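Long-range contact in CaaX farnesyltransferase alpha subunit Ram2 (Aspergillus fumigatus, PDB 4L9P), which is the alpha subunit of a heterodimeric protein farnesyltransferase, which probably transfers farnesyl groups to the cysteine of CaaX motifs in proteins: residues P275-V287 and A300-Y314. The protein carries 1 engineered substitution. Residues are numbered along the deposited sequence; the frame is centred on the assembly and turned at random.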
ATOM      1  N   PRO A 275      15.462  12.666  24.750  1.00 18.59           N
ATOM      2  CA  PRO A 275      16.204  11.463  24.371  1.00 18.79           C
ATOM      3  C   PRO A 275      15.547  10.156  24.811  1.00 18.63           C
ATOM      4  O   PRO A 275      14.843  10.146  25.797  1.00 17.94           O
ATOM      5  CB  PRO A 275      17.529  11.638  25.105  1.00 20.11           C
ATOM      6  CG  PRO A 275      17.131  12.383  26.357  1.00 20.09           C
ATOM      7  CD  PRO A 275      16.053  13.360  25.922  1.00 19.33           C
ATOM      8  N   LEU A 276      15.801   9.054  24.098  1.00 18.42           N
ATOM      9  CA  LEU A 276      15.334   7.727  24.530  1.00 17.76           C
ATOM     10  C   LEU A 276      15.809   7.383  25.954  1.00 18.97           C
ATOM     11  O   LEU A 276      15.161   6.639  26.668  1.00 19.23           O
ATOM     12  CB  LEU A 276      15.807   6.666  23.545  1.00 16.94           C
ATOM     13  CG  LEU A 276      15.236   6.841  22.133  1.00 17.57           C
ATOM     14  CD1 LEU A 276      15.877   5.820  21.198  1.00 18.57           C
ATOM     15  CD2 LEU A 276      13.685   6.737  22.053  1.00 18.09           C
ATOM     16  N   SER A 277      16.924   7.960  26.380  1.00 20.41           N
ATOM     17  CA  SER A 277      17.441   7.634  27.704  1.00 21.17           C
ATOM     18  C   SER A 277      16.489   8.043  28.857  1.00 21.63           C
ATOM     19  O   SER A 277      16.642   7.566  29.993  1.00 22.50           O
ATOM     20  CB  SER A 277      18.853   8.232  27.908  1.00 22.98           C
ATOM     21  OG  SER A 277      18.798   9.627  27.706  1.00 24.55           O
ATOM     22  N   GLU A 278      15.504   8.916  28.593  1.00 20.64           N
ATOM     23  CA  GLU A 278      14.487   9.156  29.605  1.00 21.96           C
ATOM     24  C   GLU A 278      13.812   7.892  30.077  1.00 20.63           C
ATOM     25  O   GLU A 278      13.259   7.880  31.173  1.00 21.32           O
ATOM     26  CB  GLU A 278      13.371  10.070  29.097  1.00 24.91           C
ATOM     27  CG  GLU A 278      13.800  11.468  28.958  1.00 28.03           C
ATOM     28  CD  GLU A 278      12.676  12.479  29.156  1.00 29.86           C
ATOM     29  OE1 GLU A 278      11.442  12.138  29.351  1.00 29.72           O
ATOM     30  OE2 GLU A 278      13.069  13.650  29.071  1.00 31.32           O
ATOM     31  N   TRP A 279      13.776   6.869  29.224  1.00 18.26           N
ATOM     32  CA  TRP A 279      13.146   5.608  29.599  1.00 17.32           C
ATOM     33  C   TRP A 279      14.131   4.463  29.854  1.00 18.06           C
ATOM     34  O   TRP A 279      13.754   3.307  29.818  1.00 18.23           O
ATOM     35  CB  TRP A 279      12.158   5.156  28.517  1.00 17.04           C
ATOM     36  CG  TRP A 279      10.827   5.831  28.611  1.00 15.65           C
ATOM     37  CD1 TRP A 279      10.474   7.004  29.276  1.00 16.16           C
ATOM     38  CD2 TRP A 279       9.640   5.306  28.061  1.00 14.56           C
ATOM     39  NE1 TRP A 279       9.108   7.218  29.128  1.00 15.56           N
ATOM     40  CE2 TRP A 279       8.580   6.190  28.386  1.00 13.94           C
ATOM     41  CE3 TRP A 279       9.367   4.149  27.329  1.00 13.64           C
ATOM     42  CZ2 TRP A 279       7.253   5.960  27.973  1.00 13.08           C
ATOM     43  CZ3 TRP A 279       8.082   3.901  26.921  1.00 12.24           C
ATOM     44  CH2 TRP A 279       7.013   4.785  27.275  1.00 12.18           C
ATOM     45  N   LYS A 280      15.388   4.789  30.152  1.00 19.09           N
ATOM     46  CA  LYS A 280      16.383   3.739  30.292  1.00 20.09           C
ATOM     47  C   LYS A 280      16.010   2.787  31.422  1.00 20.30           C
ATOM     48  O   LYS A 280      16.033   1.586  31.251  1.00 19.48           O
ATOM     49  CB  LYS A 280      17.763   4.351  30.505  1.00 20.85           C
ATOM     50  CG  LYS A 280      18.913   3.343  30.506  1.00 23.34           C
ATOM     51  CD  LYS A 280      20.231   4.051  30.762  1.00 25.70           C
ATOM     52  CE  LYS A 280      21.322   3.038  31.000  1.00 29.06           C
ATOM     53  NZ  LYS A 280      22.555   3.703  31.481  1.00 30.97           N
ATOM     54  N   ASP A 281      15.617   3.327  32.565  1.00 21.98           N
ATOM     55  CA  ASP A 281      15.337   2.468  33.698  1.00 22.85           C
ATOM     56  C   ASP A 281      14.042   1.704  33.469  1.00 21.19           C
ATOM     57  O   ASP A 281      13.933   0.536  33.837  1.00 21.55           O
ATOM     58  CB  ASP A 281      15.209   3.319  34.942  1.00 26.26           C
ATOM     59  CG  ASP A 281      16.530   3.821  35.432  1.00 30.96           C
ATOM     60  OD1 ASP A 281      17.577   3.212  35.110  1.00 32.10           O
ATOM     61  OD2 ASP A 281      16.506   4.827  36.177  1.00 33.25           O
ATOM     62  N   PHE A 282      13.043   2.364  32.878  1.00 18.69           N
ATOM     63  CA  PHE A 282      11.799   1.679  32.572  1.00 17.62           C
ATOM     64  C   PHE A 282      12.095   0.483  31.633  1.00 16.90           C
ATOM     65  O   PHE A 282      11.603  -0.614  31.861  1.00 18.02           O
ATOM     66  CB  PHE A 282      10.827   2.643  31.886  1.00 17.24           C
ATOM     67  CG  PHE A 282       9.504   2.031  31.521  1.00 15.78           C
ATOM     68  CD1 PHE A 282       8.606   1.701  32.512  1.00 14.82           C
ATOM     69  CD2 PHE A 282       9.140   1.840  30.178  1.00 15.38           C
ATOM     70  CE1 PHE A 282       7.379   1.176  32.229  1.00 15.57           C
ATOM     71  CE2 PHE A 282       7.896   1.292  29.861  1.00 15.73           C
ATOM     72  CZ  PHE A 282       7.003   0.976  30.905  1.00 15.53           C
ATOM     73  N   ALA A 283      12.879   0.700  30.576  1.00 16.64           N
ATOM     74  CA  ALA A 283      13.199  -0.373  29.632  1.00 16.13           C
ATOM     75  C   ALA A 283      13.959  -1.485  30.356  1.00 16.93           C
ATOM     76  O   ALA A 283      13.649  -2.644  30.173  1.00 17.14           O
ATOM     77  CB  ALA A 283      14.030   0.157  28.450  1.00 16.28           C
ATOM     78  N   ARG A 284      14.938  -1.132  31.194  1.00 18.06           N
ATOM     79  CA  ARG A 284      15.680  -2.158  31.938  1.00 20.38           C
ATOM     80  C   ARG A 284      14.770  -3.007  32.817  1.00 20.39           C
ATOM     81  O   ARG A 284      15.104  -4.169  33.117  1.00 22.25           O
ATOM     82  CB  ARG A 284      16.719  -1.506  32.848  1.00 24.76           C
ATOM     83  CG  ARG A 284      17.809  -0.762  32.139  1.00 29.73           C
ATOM     84  CD  ARG A 284      18.816  -0.159  33.152  1.00 34.60           C
ATOM     85  NE  ARG A 284      19.944  -1.065  33.311  1.00 38.92           N
ATOM     86  CZ  ARG A 284      20.413  -1.578  34.461  1.00 42.06           C
ATOM     87  NH1 ARG A 284      19.855  -1.301  35.644  1.00 42.14           N
ATOM     88  NH2 ARG A 284      21.459  -2.403  34.416  1.00 43.43           N
ATOM     89  N   SER A 285      13.662  -2.437  33.303  1.00 19.97           N
ATOM     90  CA  SER A 285      12.782  -3.209  34.193  1.00 19.85           C
ATOM     91  C   SER A 285      12.182  -4.468  33.527  1.00 20.20           C
ATOM     92  O   SER A 285      11.687  -5.347  34.237  1.00 21.11           O
ATOM     93  CB  SER A 285      11.674  -2.335  34.806  1.00 20.02           C
ATOM     94  OG  SER A 285      10.675  -1.961  33.856  1.00 20.61           O
ATOM     95  N   PHE A 286      12.215  -4.546  32.191  1.00 20.32           N
ATOM     96  CA  PHE A 286      11.661  -5.689  31.469  1.00 20.25           C
ATOM     97  C   PHE A 286      12.750  -6.685  31.102  1.00 22.29           C
ATOM     98  O   PHE A 286      12.481  -7.692  30.441  1.00 22.22           O
ATOM     99  CB  PHE A 286      10.916  -5.239  30.198  1.00 18.71           C
ATOM    100  CG  PHE A 286       9.777  -4.333  30.493  1.00 17.58           C
ATOM    101  CD1 PHE A 286       8.573  -4.838  30.931  1.00 17.32           C
ATOM    102  CD2 PHE A 286       9.940  -2.955  30.430  1.00 17.83           C
ATOM    103  CE1 PHE A 286       7.487  -3.939  31.269  1.00 17.41           C
ATOM    104  CE2 PHE A 286       8.908  -2.079  30.753  1.00 17.14           C
ATOM    105  CZ  PHE A 286       7.673  -2.574  31.163  1.00 16.45           C
ATOM    106  N   VAL A 287      13.991  -6.405  31.508  1.00 24.21           N
ATOM    107  CA  VAL A 287      15.124  -7.200  31.045  1.00 27.96           C
ATOM    108  C   VAL A 287      15.947  -7.491  32.271  1.00 30.31           C
ATOM    109  O   VAL A 287      16.788  -6.675  32.619  1.00 32.83           O
ATOM    110  CB  VAL A 287      15.973  -6.455  29.915  1.00 28.80           C
ATOM    111  CG1 VAL A 287      17.092  -7.339  29.393  1.00 30.22           C
ATOM    112  CG2 VAL A 287      15.067  -5.987  28.732  1.00 29.60           C
ATOM    113  N   ALA A 300      16.041 -12.795  31.726  1.00 32.10           N
ATOM    114  CA  ALA A 300      14.572 -12.898  31.834  1.00 31.51           C
ATOM    115  C   ALA A 300      13.863 -11.727  31.157  1.00 29.56           C
ATOM    116  O   ALA A 300      13.815 -10.617  31.689  1.00 31.62           O
ATOM    117  CB  ALA A 300      14.144 -12.994  33.269  1.00 31.24           C
ATOM    118  N   VAL A 301      13.277 -11.958  29.990  1.00 25.42           N
ATOM    119  CA  VAL A 301      12.862 -10.802  29.194  1.00 22.32           C
ATOM    120  C   VAL A 301      11.369 -10.780  28.959  1.00 20.71           C
ATOM    121  O   VAL A 301      10.804 -11.740  28.441  1.00 21.83           O
ATOM    122  CB  VAL A 301      13.579 -10.853  27.822  1.00 22.68           C
ATOM    123  CG1 VAL A 301      13.021  -9.806  26.818  1.00 22.32           C
ATOM    124  CG2 VAL A 301      15.116 -10.740  28.013  1.00 24.44           C
ATOM    125  N   LYS A 302      10.731  -9.676  29.314  1.00 18.97           N
ATOM    126  CA  LYS A 302       9.292  -9.593  29.130  1.00 19.75           C
ATOM    127  C   LYS A 302       8.899  -8.777  27.915  1.00 17.27           C
ATOM    128  O   LYS A 302       7.708  -8.733  27.564  1.00 16.72           O
ATOM    129  CB  LYS A 302       8.663  -8.974  30.374  1.00 22.78           C
ATOM    130  CG  LYS A 302       8.921  -9.838  31.663  1.00 26.35           C
ATOM    131  CD  LYS A 302       8.162  -9.304  32.917  1.00 31.00           C
ATOM    132  CE  LYS A 302       9.069  -9.231  34.165  1.00 33.64           C
ATOM    133  NZ  LYS A 302      10.225  -8.197  34.102  1.00 34.50           N
ATOM    134  N   SER A 303       9.867  -8.117  27.293  1.00 14.88           N
ATOM    135  CA  SER A 303       9.560  -7.285  26.109  1.00 13.36           C
ATOM    136  C   SER A 303      10.735  -7.158  25.160  1.00 12.10           C
ATOM    137  O   SER A 303      11.803  -6.636  25.563  1.00 12.53           O
ATOM    138  CB  SER A 303       9.141  -5.872  26.567  1.00 13.10           C
ATOM    139  OG  SER A 303       8.841  -5.063  25.415  1.00 14.24           O
ATOM    140  N   SER A 304      10.569  -7.606  23.898  1.00 11.11           N
ATOM    141  CA  SER A 304      11.618  -7.387  22.900  1.00 12.28           C
ATOM    142  C   SER A 304      11.802  -5.890  22.608  1.00 12.61           C
ATOM    143  O   SER A 304      12.904  -5.417  22.256  1.00 12.12           O
ATOM    144  CB  SER A 304      11.318  -8.169  21.626  1.00 12.94           C
ATOM    145  OG  SER A 304      10.117  -7.692  21.027  1.00 13.58           O
ATOM    146  N   HIS A 305      10.705  -5.127  22.743  1.00 11.86           N
ATOM    147  CA  HIS A 305      10.791  -3.692  22.535  1.00 11.69           C
ATOM    148  C   HIS A 305      11.694  -3.004  23.531  1.00 10.88           C
ATOM    149  O   HIS A 305      12.352  -2.003  23.209  1.00 11.19           O
ATOM    150  CB  HIS A 305       9.352  -3.076  22.589  1.00 10.95           C
ATOM    151  CG  HIS A 305       8.415  -3.877  21.746  1.00 11.25           C
ATOM    152  ND1 HIS A 305       8.617  -4.013  20.388  1.00 12.61           N
ATOM    153  CD2 HIS A 305       7.369  -4.676  22.064  1.00 11.16           C
ATOM    154  CE1 HIS A 305       7.717  -4.843  19.910  1.00 12.19           C
ATOM    155  NE2 HIS A 305       6.945  -5.262  20.894  1.00 11.70           N
ATOM    156  N   ALA A 306      11.715  -3.527  24.762  1.00 10.19           N
ATOM    157  CA  ALA A 306      12.615  -3.003  25.798  1.00 11.51           C
ATOM    158  C   ALA A 306      14.060  -3.246  25.411  1.00 12.56           C
ATOM    159  O   ALA A 306      14.884  -2.373  25.598  1.00 12.40           O
ATOM    160  CB  ALA A 306      12.276  -3.620  27.107  1.00 12.71           C
ATOM    161  N   ILE A 307      14.345  -4.405  24.821  1.00 12.02           N
ATOM    162  CA  ILE A 307      15.724  -4.692  24.399  1.00 12.76           C
ATOM    163  C   ILE A 307      16.112  -3.746  23.261  1.00 13.42           C
ATOM    164  O   ILE A 307      17.245  -3.183  23.258  1.00 14.84           O
ATOM    165  CB  ILE A 307      15.880  -6.163  23.914  1.00 12.69           C
ATOM    166  CG1 ILE A 307      15.483  -7.151  25.012  1.00 15.47           C
ATOM    167  CG2 ILE A 307      17.298  -6.456  23.407  1.00 12.96           C
ATOM    168  CD1 ILE A 307      15.526  -8.581  24.526  1.00 18.10           C
ATOM    169  N   GLU A 308      15.208  -3.521  22.281  1.00 12.54           N
ATOM    170  CA  GLU A 308      15.560  -2.612  21.183  1.00 14.26           C
ATOM    171  C   GLU A 308      15.731  -1.182  21.683  1.00 14.25           C
ATOM    172  O   GLU A 308      16.612  -0.437  21.227  1.00 15.65           O
ATOM    173  CB  GLU A 308      14.451  -2.650  20.169  1.00 15.37           C
ATOM    174  CG  GLU A 308      14.789  -1.801  18.937  1.00 17.98           C
ATOM    175  CD  GLU A 308      13.616  -1.823  17.993  1.00 21.17           C
ATOM    176  OE1 GLU A 308      12.496  -2.206  18.468  1.00 22.95           O
ATOM    177  OE2 GLU A 308      13.775  -1.467  16.803  1.00 21.87           O
ATOM    178  N   TRP A 309      14.907  -0.801  22.659  1.00 12.01           N
ATOM    179  CA  TRP A 309      15.031   0.528  23.258  1.00 12.59           C
ATOM    180  C   TRP A 309      16.410   0.697  23.887  1.00 13.93           C
ATOM    181  O   TRP A 309      17.096   1.722  23.672  1.00 15.31           O
ATOM    182  CB  TRP A 309      13.956   0.701  24.329  1.00 13.03           C
ATOM    183  CG  TRP A 309      13.759   2.107  24.759  1.00 12.76           C
ATOM    184  CD1 TRP A 309      14.583   2.855  25.544  1.00 13.21           C
ATOM    185  CD2 TRP A 309      12.653   2.940  24.414  1.00 11.93           C
ATOM    186  NE1 TRP A 309      14.039   4.116  25.721  1.00 14.09           N
ATOM    187  CE2 TRP A 309      12.859   4.192  25.021  1.00 13.00           C
ATOM    188  CE3 TRP A 309      11.490   2.736  23.636  1.00 11.79           C
ATOM    189  CZ2 TRP A 309      11.947   5.242  24.886  1.00 12.14           C
ATOM    190  CZ3 TRP A 309      10.573   3.778  23.503  1.00 11.05           C
ATOM    191  CH2 TRP A 309      10.806   5.012  24.124  1.00 11.58           C
ATOM    192  N   LEU A 310      16.817  -0.313  24.665  1.00 13.91           N
ATOM    193  CA  LEU A 310      18.157  -0.277  25.285  1.00 15.28           C
ATOM    194  C   LEU A 310      19.282  -0.235  24.236  1.00 15.97           C
ATOM    195  O   LEU A 310      20.272   0.469  24.431  1.00 16.35           O
ATOM    196  CB  LEU A 310      18.339  -1.458  26.253  1.00 16.85           C
ATOM    197  CG  LEU A 310      17.440  -1.302  27.479  1.00 17.65           C
ATOM    198  CD1 LEU A 310      17.389  -2.572  28.328  1.00 18.70           C
ATOM    199  CD2 LEU A 310      17.748  -0.044  28.330  1.00 17.89           C
ATOM    200  N   ALA A 311      19.143  -0.966  23.130  1.00 15.39           N
ATOM    201  CA  ALA A 311      20.186  -0.957  22.131  1.00 15.97           C
ATOM    202  C   ALA A 311      20.355   0.466  21.640  1.00 16.89           C
ATOM    203  O   ALA A 311      21.465   0.926  21.434  1.00 18.07           O
ATOM    204  CB  ALA A 311      19.804  -1.851  20.989  1.00 16.43           C
ATOM    205  N   ASP A 312      19.229   1.152  21.386  1.00 16.48           N
ATOM    206  CA  ASP A 312      19.316   2.528  20.898  1.00 16.01           C
ATOM    207  C   ASP A 312      19.872   3.503  21.931  1.00 17.84           C
ATOM    208  O   ASP A 312      20.669   4.399  21.569  1.00 19.00           O
ATOM    209  CB  ASP A 312      17.959   3.030  20.384  1.00 15.45           C
ATOM    210  CG  ASP A 312      17.533   2.334  19.110  1.00 16.39           C
ATOM    211  OD1 ASP A 312      18.386   1.776  18.372  1.00 19.10           O
ATOM    212  OD2 ASP A 312      16.329   2.361  18.809  1.00 16.01           O
ATOM    213  N   VAL A 313      19.444   3.368  23.200  1.00 16.74           N
ATOM    214  CA  VAL A 313      19.998   4.218  24.254  1.00 18.43           C
ATOM    215  C   VAL A 313      21.529   4.075  24.333  1.00 20.34           C
ATOM    216  O   VAL A 313      22.259   5.079  24.387  1.00 22.34           O
ATOM    217  CB  VAL A 313      19.363   3.885  25.622  1.00 19.05           C
ATOM    218  CG1 VAL A 313      20.191   4.471  26.765  1.00 20.77           C
ATOM    219  CG2 VAL A 313      17.902   4.396  25.665  1.00 17.95           C
ATOM    220  N   TYR A 314      22.023   2.842  24.318  1.00 19.53           N
ATOM    221  CA  TYR A 314      23.471   2.623  24.493  1.00 20.26           C
ATOM    222  C   TYR A 314      24.232   3.031  23.232  1.00 21.02           C
ATOM    223  O   TYR A 314      25.388   3.480  23.305  1.00 21.81           O
ATOM    224  CB  TYR A 314      23.735   1.158  24.821  1.00 21.77           C
ATOM    225  CG  TYR A 314      23.366   0.826  26.246  1.00 25.72           C
ATOM    226  CD1 TYR A 314      23.999   1.478  27.317  1.00 28.76           C
ATOM    227  CD2 TYR A 314      22.417  -0.139  26.533  1.00 26.64           C
ATOM    228  CE1 TYR A 314      23.647   1.172  28.647  1.00 30.47           C
ATOM    229  CE2 TYR A 314      22.055  -0.431  27.844  1.00 28.57           C
ATOM    230  CZ  TYR A 314      22.654   0.231  28.882  1.00 30.85           C
ATOM    231  OH  TYR A 314      22.286  -0.085  30.164  1.00 32.62           O
TER
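CG of Trp309 is anti to its own backbone N (chi1 -165°), which carries the indole out from helix 304-314 into a slot between Leu276 and Trp279; in both of these CG is anti to the carbonyl carbon, turning the side chains to the indole. Both its faces are occupied. On one, Trp279 forms an offset stack, the six-membered rings 4.9 Å apart between centroids with planes at 21°; on the other, Leu276 CD2 makes a CH-pi contact 4.0 Å from the ring centroid. The indole rim is fixed as well, because Trp309 NE1 donates to Leu276 O over 2.9 Å, with the acceptor close to the ring plane. That oxygen also accepts from Trp279 N, the two donors arriving from opposite faces of the carbonyl plane. Further along, small residues permit close approach: Ala283 CA and Ala306 CA are 4.7 Å apart, and Ala283 CB also packs against Leu310 CD2. At the far end, Lys302 N bonds to Phe286 O at 2.9 Å, nearly straight and in the carbonyl plane. Helices 280-284, little more than one turn, and 304-314 run roughly antiparallel (142°) beside helices 238-254 and 259-272, consistent with the all-helical, right-handed alpha-alpha superhelix of prenyltransferase alpha subunits.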